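Local coordinates for protein agmatinase (Deinococcus radiodurans, PDB 1WOH) that probably hydrolyses agmatine to putrescine and urea, as a manganese-dependent member of the arginase (ureohydrolase) family with two metal ions per subunit, at residues A[149-153]-A[154-158]; A[168-171]-A[172-175]; A[213-216]-A[217-220]; A[231-235]-A[236-240]. One frame throughout, in Å; residues are numbered along the deposited sequence.

Contact 1 (A[149-153]-A[154-158])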
loop_
_atom_site.group_PDB
_atom_site.type_symbol
_atom_site.label_atom_id
_atom_site.label_comp_id
_atom_site.label_asym_id
_atom_site.label_seq_id
_atom_site.Cartn_x
_atom_site.Cartn_y
_atom_site.Cartn_z
ATOM N N THR A 149 24.625 7.217 -22.876
ATOM C CA THR A 149 25.883 7.134 -22.138
ATOM C C THR A 149 26.730 5.931 -22.559
ATOM O O THR A 149 26.203 4.868 -22.864
ATOM C CB THR A 149 25.590 7.081 -20.620
ATOM O OG1 THR A 149 25.113 8.365 -20.197
ATOM C CG2 THR A 149 26.838 6.704 -19.823
ATOM N N ASP A 150 28.048 6.108 -22.597
ATOM C CA ASP A 150 28.939 5.011 -22.967
ATOM C C ASP A 150 29.028 4.025 -21.796
ATOM O O ASP A 150 28.565 2.888 -21.897
ATOM C CB ASP A 150 30.332 5.550 -23.324
ATOM C CG ASP A 150 31.297 4.449 -23.734
ATOM O OD1 ASP A 150 30.867 3.276 -23.801
ATOM O OD2 ASP A 150 32.485 4.760 -23.989
ATOM N N THR A 151 29.630 4.463 -20.691
ATOM C CA THR A 151 29.753 3.624 -19.500
ATOM C C THR A 151 29.203 4.335 -18.266
ATOM O O THR A 151 29.360 5.549 -18.107
ATOM C CB THR A 151 31.226 3.237 -19.214
ATOM O OG1 THR A 151 31.703 2.366 -20.245
ATOM C CG2 THR A 151 31.340 2.527 -17.884
ATOM N N ARG A 152 28.554 3.562 -17.402
ATOM C CA ARG A 152 27.975 4.070 -16.161
ATOM C C ARG A 152 28.097 2.948 -15.134
ATOM O O ARG A 152 27.814 1.792 -15.436
ATOM C CB ARG A 152 26.493 4.414 -16.359
ATOM C CG ARG A 152 25.873 5.251 -15.240
ATOM C CD ARG A 152 24.370 5.011 -15.136
ATOM N NE ARG A 152 24.086 3.686 -14.578
ATOM C CZ ARG A 152 22.884 3.117 -14.537
ATOM N NH1 ARG A 152 22.751 1.908 -14.003
ATOM N NH2 ARG A 152 21.818 3.740 -15.034
ATOM N N ASN A 153 28.514 3.292 -13.924
ATOM C CA ASN A 153 28.674 2.307 -12.860
ATOM C C ASN A 153 29.396 1.044 -13.320
ATOM O O ASN A 153 28.961 -0.072 -13.035
ATOM C CB ASN A 153 27.318 1.941 -12.260
ATOM C CG ASN A 153 26.591 3.147 -11.700
ATOM O OD1 ASN A 153 25.721 3.724 -12.358
ATOM N ND2 ASN A 153 26.959 3.549 -10.487
ATOM N N ASP A 154 30.504 1.241 -14.026
ATOM C CA ASP A 154 31.345 0.152 -14.515
ATOM C C ASP A 154 30.717 -0.858 -15.466
ATOM O O ASP A 154 31.152 -2.005 -15.536
ATOM C CB ASP A 154 31.974 -0.576 -13.324
ATOM C CG ASP A 154 33.054 0.245 -12.660
ATOM O OD1 ASP A 154 34.107 0.443 -13.298
ATOM O OD2 ASP A 154 32.854 0.700 -11.516
ATOM N N THR A 155 29.697 -0.440 -16.207
ATOM C CA THR A 155 29.078 -1.341 -17.163
ATOM C C THR A 155 28.682 -0.608 -18.433
ATOM O O THR A 155 28.457 0.608 -18.421
ATOM C CB THR A 155 27.827 -2.032 -16.581
ATOM O OG1 THR A 155 27.391 -3.059 -17.483
ATOM C CG2 THR A 155 26.700 -1.020 -16.379
ATOM N N LYS A 156 28.600 -1.368 -19.520
ATOM C CA LYS A 156 28.218 -0.850 -20.826
ATOM C C LYS A 156 26.744 -1.139 -21.105
ATOM O O LYS A 156 26.177 -0.588 -22.051
ATOM C CB LYS A 156 29.039 -1.531 -21.926
ATOM C CG LYS A 156 30.533 -1.226 -21.927
ATOM C CD LYS A 156 30.852 -0.040 -22.815
ATOM C CE LYS A 156 32.360 0.184 -22.929
ATOM N NZ LYS A 156 32.677 1.327 -23.833
ATOM N N TRP A 157 26.127 -1.989 -20.283
ATOM C CA TRP A 157 24.739 -2.386 -20.514
ATOM C C TRP A 157 23.662 -1.821 -19.591
ATOM O O TRP A 157 22.592 -2.423 -19.493
ATOM C CB TRP A 157 24.611 -3.913 -20.462
ATOM C CG TRP A 157 25.773 -4.669 -21.007
ATOM C CD1 TRP A 157 26.589 -5.522 -20.319
ATOM C CD2 TRP A 157 26.247 -4.658 -22.352
ATOM N NE1 TRP A 157 27.541 -6.044 -21.155
ATOM C CE2 TRP A 157 27.356 -5.531 -22.412
ATOM C CE3 TRP A 157 25.845 -3.995 -23.517
ATOM C CZ2 TRP A 157 28.066 -5.759 -23.588
ATOM C CZ3 TRP A 157 26.552 -4.222 -24.688
ATOM C CH2 TRP A 157 27.652 -5.096 -24.715
ATOM N N SER A 158 23.919 -0.708 -18.912
ATOM C CA SER A 158 22.906 -0.144 -18.017
ATOM C C SER A 158 21.775 0.465 -18.831
ATOM O O SER A 158 21.868 0.558 -20.057
ATOM C CB SER A 158 23.503 0.940 -17.113
ATOM O OG SER A 158 23.756 2.134 -17.838
#
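The guanidinium of R152 lies flat against S158, whose CB sits over the centre of one face, 3.3 Å from R152 NH1. A bend of the arginine chain at chi3 (72°) turns the flat group back over the far side of the turn. Its NH2 bonds to S160 and N159, and its NH1 to S90 of a second subunit, so rotation about the end of the chain is restricted from several directions. Between the two sides of the turn, R152 and T155 form a single antiparallel bridge, a hydrogen-bonded pair closed by a type I' beta turn from R152 to T155. R152 N reaches T155 O at 3.1 Å with a nearly straight N-H...O angle of 168°; the return bond, T155 N to R152 O at 3.0 Å, is more bent (148°), its donor standing above the carbonyl plane. The left-handed backbone angles of N153 and D154 fit this turn. At the base of the loop, K156 NZ meets the syn side of D150 OD1 at 2.7 Å, a salt bridge that R165 shares from helix 162-169. On its way the lysine chain passes T151, with K156 CE 3.5 Å from T151 OG1. At the last residue of the turn, T155 OG1 accepts from W157 N at 3.3 Å, an ST turn, and also bonds to E92 of the second subunit, where R99 pairs with D154. Charged groups both fasten the base of the loop and reach from its tip into a neighbouring subunit, which is consistent with the loop's shape and the subunit interface depending on one another.

Contact 2 (A[168-171]-A[172-175])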
loop_
_atom_site.group_PDB
_atom_site.type_symbol
_atom_site.label_atom_id
_atom_site.label_comp_id
_atom_site.label_asym_id
_atom_site.label_seq_id
_atom_site.Cartn_x
_atom_site.Cartn_y
_atom_site.Cartn_z
ATOM N N GLU A 168 26.335 2.005 -32.080
ATOM C CA GLU A 168 27.599 1.377 -32.422
ATOM C C GLU A 168 27.401 -0.008 -33.035
ATOM O O GLU A 168 28.271 -0.509 -33.744
ATOM C CB GLU A 168 28.532 1.322 -31.203
ATOM C CG GLU A 168 27.891 0.922 -29.904
ATOM C CD GLU A 168 28.898 0.842 -28.765
ATOM O OE1 GLU A 168 29.525 1.873 -28.436
ATOM O OE2 GLU A 168 29.062 -0.258 -28.203
ATOM N N ALA A 169 26.244 -0.616 -32.797
ATOM C CA ALA A 169 25.968 -1.935 -33.351
ATOM C C ALA A 169 25.191 -1.869 -34.668
ATOM O O ALA A 169 25.166 -2.838 -35.428
ATOM C CB ALA A 169 25.197 -2.774 -32.342
ATOM N N LEU A 170 24.576 -0.723 -34.946
ATOM C CA LEU A 170 23.770 -0.567 -36.156
ATOM C C LEU A 170 24.133 0.657 -36.978
ATOM O O LEU A 170 23.608 1.750 -36.754
ATOM C CB LEU A 170 22.290 -0.494 -35.771
ATOM C CG LEU A 170 21.787 -1.711 -34.992
ATOM C CD1 LEU A 170 20.521 -1.363 -34.215
ATOM C CD2 LEU A 170 21.542 -2.854 -35.963
ATOM N N PRO A 171 25.034 0.496 -37.958
ATOM C CA PRO A 171 25.396 1.661 -38.763
ATOM C C PRO A 171 24.199 2.278 -39.487
ATOM O O PRO A 171 24.244 3.443 -39.878
ATOM C CB PRO A 171 26.454 1.105 -39.723
ATOM C CG PRO A 171 26.042 -0.333 -39.882
ATOM C CD PRO A 171 25.681 -0.728 -38.464
ATOM N N ASN A 172 23.130 1.502 -39.645
ATOM C CA ASN A 172 21.925 1.988 -40.321
ATOM C C ASN A 172 21.066 2.895 -39.432
ATOM O O ASN A 172 20.196 3.613 -39.933
ATOM C CB ASN A 172 21.083 0.811 -40.836
ATOM C CG ASN A 172 20.633 -0.121 -39.728
ATOM O OD1 ASN A 172 21.446 -0.593 -38.933
ATOM N ND2 ASN A 172 19.333 -0.403 -39.677
ATOM N N LEU A 173 21.311 2.867 -38.121
ATOM C CA LEU A 173 20.569 3.721 -37.185
ATOM C C LEU A 173 21.235 5.084 -37.324
ATOM O O LEU A 173 22.196 5.404 -36.613
ATOM C CB LEU A 173 20.713 3.200 -35.752
ATOM C CG LEU A 173 19.604 3.580 -34.765
ATOM C CD1 LEU A 173 19.947 3.012 -33.392
ATOM C CD2 LEU A 173 19.447 5.087 -34.695
ATOM N N VAL A 174 20.712 5.892 -38.242
ATOM C CA VAL A 174 21.309 7.182 -38.543
ATOM C C VAL A 174 20.877 8.412 -37.778
ATOM O O VAL A 174 21.566 9.431 -37.822
ATOM C CB VAL A 174 21.155 7.504 -40.045
ATOM C CG1 VAL A 174 21.823 6.423 -40.881
ATOM C CG2 VAL A 174 19.678 7.610 -40.404
ATOM N N HIS A 175 19.755 8.346 -37.074
ATOM C CA HIS A 175 19.311 9.534 -36.371
ATOM C C HIS A 175 18.334 9.239 -35.254
ATOM O O HIS A 175 17.521 8.327 -35.352
ATOM C CB HIS A 175 18.665 10.501 -37.375
ATOM C CG HIS A 175 18.285 11.822 -36.787
ATOM N ND1 HIS A 175 17.030 12.080 -36.276
ATOM C CD2 HIS A 175 19.010 12.948 -36.593
ATOM C CE1 HIS A 175 16.999 13.310 -35.794
ATOM N NE2 HIS A 175 18.188 13.858 -35.973
#
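N172 and L170 lie side by side and point the same way, the amide oxygen N172 OD1 coming to 3.3 Å from L170 CB. This approach follows from a chi1 of 60° at N172, which places CG between the backbone N and the carbonyl carbon and folds the amide back over the preceding residues. The other end of the amide is held as well: N172 ND2 donates to the backbone oxygens of V134 and F131, in the chain leading to strand 137-142, so the flat group has a defined orientation. L170 is the first residue to leave helical geometry after helix 162-169, and a type I beta turn runs from it to L173. The turn closes through L173 N to L170 O, 2.9 Å with an N-H...O angle of 156°. Across the same turn L170 CB packs on L173 CB at 4.0 Å, and both leucines continue inward, L170 onto L128 of helix 124-128 and L173 onto L137 and V139. P171 sits at the exposed corner of the turn, while P171 O lies 4.0 Å from V174 CG1. The turn thus links helix and strand in the beta-alpha-beta unit 137-142, 162-169, 173-181. One backbone bond sets the reversal and two leucines turn it into the core; the asparagine amide, bonded by its nitrogen to main-chain oxygens, implies that polar bonds tie this turn to the segment before the neighbouring strand.

Contact 3 (A[213-216]-A[217-220])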
loop_
_atom_site.group_PDB
_atom_site.type_symbol
_atom_site.label_atom_id
_atom_site.label_comp_id
_atom_site.label_asym_id
_atom_site.label_seq_id
_atom_site.Cartn_x
_atom_site.Cartn_y
_atom_site.Cartn_z
ATOM N N GLY A 213 6.398 24.029 -32.835
ATOM C CA GLY A 213 7.785 24.036 -33.259
ATOM C C GLY A 213 8.445 22.686 -33.057
ATOM O O GLY A 213 9.347 22.306 -33.803
ATOM N N VAL A 214 8.000 21.957 -32.039
ATOM C CA VAL A 214 8.551 20.638 -31.752
ATOM C C VAL A 214 8.095 19.622 -32.801
ATOM O O VAL A 214 8.909 18.869 -33.340
ATOM C CB VAL A 214 8.136 20.161 -30.337
ATOM C CG1 VAL A 214 8.457 18.684 -30.163
ATOM C CG2 VAL A 214 8.857 21.001 -29.282
ATOM N N LEU A 215 6.798 19.605 -33.100
ATOM C CA LEU A 215 6.284 18.670 -34.097
ATOM C C LEU A 215 6.960 18.930 -35.442
ATOM O O LEU A 215 7.151 18.010 -36.235
ATOM C CB LEU A 215 4.760 18.810 -34.249
ATOM C CG LEU A 215 3.907 18.653 -32.987
ATOM C CD1 LEU A 215 2.430 18.740 -33.357
ATOM C CD2 LEU A 215 4.205 17.318 -32.318
ATOM N N ALA A 216 7.332 20.183 -35.688
ATOM C CA ALA A 216 7.989 20.547 -36.942
ATOM C C ALA A 216 9.410 19.995 -37.023
ATOM O O ALA A 216 10.003 19.945 -38.104
ATOM C CB ALA A 216 8.009 22.061 -37.101
ATOM N N GLN A 217 9.958 19.579 -35.884
ATOM C CA GLN A 217 11.307 19.030 -35.854
ATOM C C GLN A 217 11.318 17.513 -36.026
ATOM O O GLN A 217 12.375 16.921 -36.226
ATOM C CB GLN A 217 12.005 19.382 -34.539
ATOM C CG GLN A 217 12.149 20.868 -34.274
ATOM C CD GLN A 217 12.917 21.141 -32.995
ATOM O OE1 GLN A 217 14.088 20.783 -32.875
ATOM N NE2 GLN A 217 12.260 21.774 -32.032
ATOM N N LEU A 218 10.150 16.884 -35.948
ATOM C CA LEU A 218 10.066 15.434 -36.099
ATOM C C LEU A 218 10.396 14.985 -37.523
ATOM O O LEU A 218 10.250 15.750 -38.476
ATOM C CB LEU A 218 8.672 14.941 -35.707
ATOM C CG LEU A 218 8.269 15.201 -34.254
ATOM C CD1 LEU A 218 6.840 14.732 -34.046
ATOM C CD2 LEU A 218 9.212 14.471 -33.311
ATOM N N PRO A 219 10.856 13.735 -37.683
ATOM C CA PRO A 219 11.211 13.189 -38.996
ATOM C C PRO A 219 10.036 13.087 -39.969
ATOM O O PRO A 219 8.876 13.038 -39.558
ATOM C CB PRO A 219 11.805 11.824 -38.651
ATOM C CG PRO A 219 11.083 11.448 -37.391
ATOM C CD PRO A 219 11.085 12.739 -36.621
ATOM N N ARG A 220 10.349 13.060 -41.260
ATOM C CA ARG A 220 9.325 12.957 -42.292
ATOM C C ARG A 220 9.754 12.008 -43.405
ATOM O O ARG A 220 10.868 12.109 -43.918
ATOM C CB ARG A 220 9.028 14.342 -42.872
ATOM C CG ARG A 220 8.431 15.299 -41.866
ATOM C CD ARG A 220 8.189 16.673 -42.464
ATOM N NE ARG A 220 7.453 17.539 -41.544
ATOM C CZ ARG A 220 7.890 17.905 -40.341
ATOM N NH1 ARG A 220 9.067 17.485 -39.902
ATOM N NH2 ARG A 220 7.145 18.691 -39.575
#
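Q217 folds back along the end of helix 211-215, its CG 3.2 Å from G213 O. With chi1 at -60° its CG stands anti to the carbonyl carbon, and the chain then runs extended, which carries the amide back beside the helix; Q217 NE2 makes a long, weak hydrogen bond to G213 O at 3.5 Å. The backbone of the same residue is held more firmly, Q217 N donating to V214 O at 2.8 Å. Q217 is itself part of a type I beta turn from L215 to L218, which is closed by L218 N to L215 O at 3.2 Å and leads from the helix towards strand 223-229 of the parallel sheet. The two leucines at its ends lie side by side and point the same way, L215 CD2 meeting L218 CD1 at 4.1 Å; both also touch I257 and A260 of helix 251-264. R220 returns from further along the chain, extended from CG to NE and turned at chi4 (61°), which swings its guanidinium round to the turn carbonyls. There R220 NH1 approaches A216 O at 3.2 Å and R220 NH2 approaches L215 O at 3.4 Å, both weak bonds, with the oxygens set obliquely to the guanidinium plane.

Contact 4 (A[231-235]-A[236-240])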
loop_
_atom_site.group_PDB
_atom_site.type_symbol
_atom_site.label_atom_id
_atom_site.label_comp_id
_atom_site.label_asym_id
_atom_site.label_seq_id
_atom_site.Cartn_x
_atom_site.Cartn_y
_atom_site.Cartn_z
ATOM N N ASP A 231 8.881 7.494 -18.198
ATOM C CA ASP A 231 9.271 8.618 -17.348
ATOM C C ASP A 231 9.324 9.920 -18.139
ATOM O O ASP A 231 9.562 10.999 -17.579
ATOM C CB ASP A 231 10.586 8.355 -16.566
ATOM C CG ASP A 231 11.830 8.314 -17.441
ATOM O OD1 ASP A 231 11.830 8.886 -18.545
ATOM O OD2 ASP A 231 12.831 7.714 -16.984
ATOM N N GLY A 232 9.081 9.819 -19.445
ATOM C CA GLY A 232 9.029 11.012 -20.272
ATOM C C GLY A 232 7.780 11.784 -19.859
ATOM O O GLY A 232 7.706 13.014 -19.972
ATOM N N PHE A 233 6.786 11.050 -19.364
ATOM C CA PHE A 233 5.540 11.657 -18.912
ATOM C C PHE A 233 5.676 12.225 -17.518
ATOM O O PHE A 233 6.459 11.740 -16.715
ATOM C CB PHE A 233 4.402 10.636 -18.926
ATOM C CG PHE A 233 4.017 10.207 -20.304
ATOM C CD1 PHE A 233 4.569 9.067 -20.875
ATOM C CD2 PHE A 233 3.164 10.997 -21.064
ATOM C CE1 PHE A 233 4.280 8.728 -22.192
ATOM C CE2 PHE A 233 2.870 10.664 -22.383
ATOM C CZ PHE A 233 3.430 9.530 -22.947
ATOM N N ASP A 234 4.897 13.261 -17.231
ATOM C CA ASP A 234 4.933 13.871 -15.914
ATOM C C ASP A 234 4.611 12.793 -14.875
ATOM O O ASP A 234 3.712 11.976 -15.075
ATOM C CB ASP A 234 3.903 15.001 -15.837
ATOM C CG ASP A 234 4.113 15.895 -14.631
ATOM O OD1 ASP A 234 3.797 15.467 -13.506
ATOM O OD2 ASP A 234 4.612 17.022 -14.812
ATOM N N PRO A 235 5.353 12.775 -13.756
ATOM C CA PRO A 235 5.163 11.803 -12.669
ATOM C C PRO A 235 3.785 11.878 -12.005
ATOM O O PRO A 235 3.340 10.914 -11.372
ATOM C CB PRO A 235 6.285 12.152 -11.685
ATOM C CG PRO A 235 7.305 12.804 -12.517
ATOM C CD PRO A 235 6.517 13.636 -13.494
ATOM N N ALA A 236 3.111 13.020 -12.128
ATOM C CA ALA A 236 1.784 13.149 -11.541
ATOM C C ALA A 236 0.843 12.272 -12.357
ATOM O O ALA A 236 -0.103 11.700 -11.830
ATOM C CB ALA A 236 1.318 14.607 -11.577
ATOM N N VAL A 237 1.133 12.159 -13.650
ATOM C CA VAL A 237 0.316 11.354 -14.551
ATOM C C VAL A 237 0.710 9.879 -14.494
ATOM O O VAL A 237 -0.139 9.012 -14.290
ATOM C CB VAL A 237 0.449 11.859 -15.997
ATOM C CG1 VAL A 237 -0.408 11.020 -16.931
ATOM C CG2 VAL A 237 0.036 13.333 -16.060
ATOM N N ILE A 238 2.002 9.608 -14.675
ATOM C CA ILE A 238 2.540 8.249 -14.646
ATOM C C ILE A 238 3.612 8.146 -13.546
ATOM O O ILE A 238 4.806 8.245 -13.824
ATOM C CB ILE A 238 3.206 7.897 -15.998
ATOM C CG1 ILE A 238 2.242 8.195 -17.151
ATOM C CG2 ILE A 238 3.633 6.431 -16.002
ATOM C CD1 ILE A 238 0.946 7.371 -17.121
ATOM N N PRO A 239 3.197 7.959 -12.287
ATOM C CA PRO A 239 4.168 7.856 -11.193
ATOM C C PRO A 239 4.913 6.521 -11.118
ATOM O O PRO A 239 5.946 6.434 -10.465
ATOM C CB PRO A 239 3.306 8.098 -9.950
ATOM C CG PRO A 239 2.014 7.437 -10.332
ATOM C CD PRO A 239 1.818 7.952 -11.762
ATOM N N GLY A 240 4.378 5.497 -11.775
ATOM C CA GLY A 240 4.990 4.175 -11.742
ATOM C C GLY A 240 6.225 3.990 -12.601
ATOM O O GLY A 240 6.175 3.353 -13.658
HETATM O O HOH W 1 6.928 9.714 -14.936
#
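D234 O accepts two backbone N-H groups in differing geometries. I238 N approaches in the carbonyl plane at 2.9 Å, with a nearly straight N-H...O angle of 174°, whereas V237 N comes from above that plane at 3.0 Å and a more bent 133°. The side chain of the same residue adds a third bond: D234 OD1 takes A236 N at 2.9 Å on its anti lone pair. A chi1 of -166° sets the carboxylate beside the residue's own carbonyl carbon, bringing OD1 to the N-H of A236, where it also touches A236 CB. D234 OD2 bonds to G248 N, so both carboxylate oxygens have backbone partners and the group is held from two directions. This Asx turn lies in the loop that leaves the metal-binding end of strand 223-229, in the arginase-type alpha/beta fold: D231, a few residues earlier, binds the second manganese ion, although no metal is bound to this chain. On the apolar side F233 and I238 lie side by side, F233 CB meeting I238 CG1 at 3.7 Å. A water lies within hydrogen-bonding distance of both main-chain oxygens, 2.7 Å from F233 O and 2.8 Å from I238 O. P239 packs its ring on the preceding turn, its CB 3.2 Å from P235 O, and touches R284 and S285 of helix 284-302; A236 meets A236 of two other subunits.

In the fold
Along the chain the four contacts follow in series without interlocking. Contact 1 lies in the loop between strand 137-142 and helix 162-169; contact 2 then joins that helix to strand 173-181, its centre about 19 Å from that of contact 1. Contact 3 leads out of helix 211-215 towards strand 223-229, and contact 4 lies in the loop beyond that strand. These three strands are neighbours in the eight-stranded parallel sheet, in the order 223-229, 137-142, 173-181. Contacts 2 and 4, with centres about 29 Å apart, lie on opposite sides of the chain's centre. Contacts 1 and 4 both touch the third subunit, so a metal-ligand loop and a loop near the metal site both lie close to subunit interfaces.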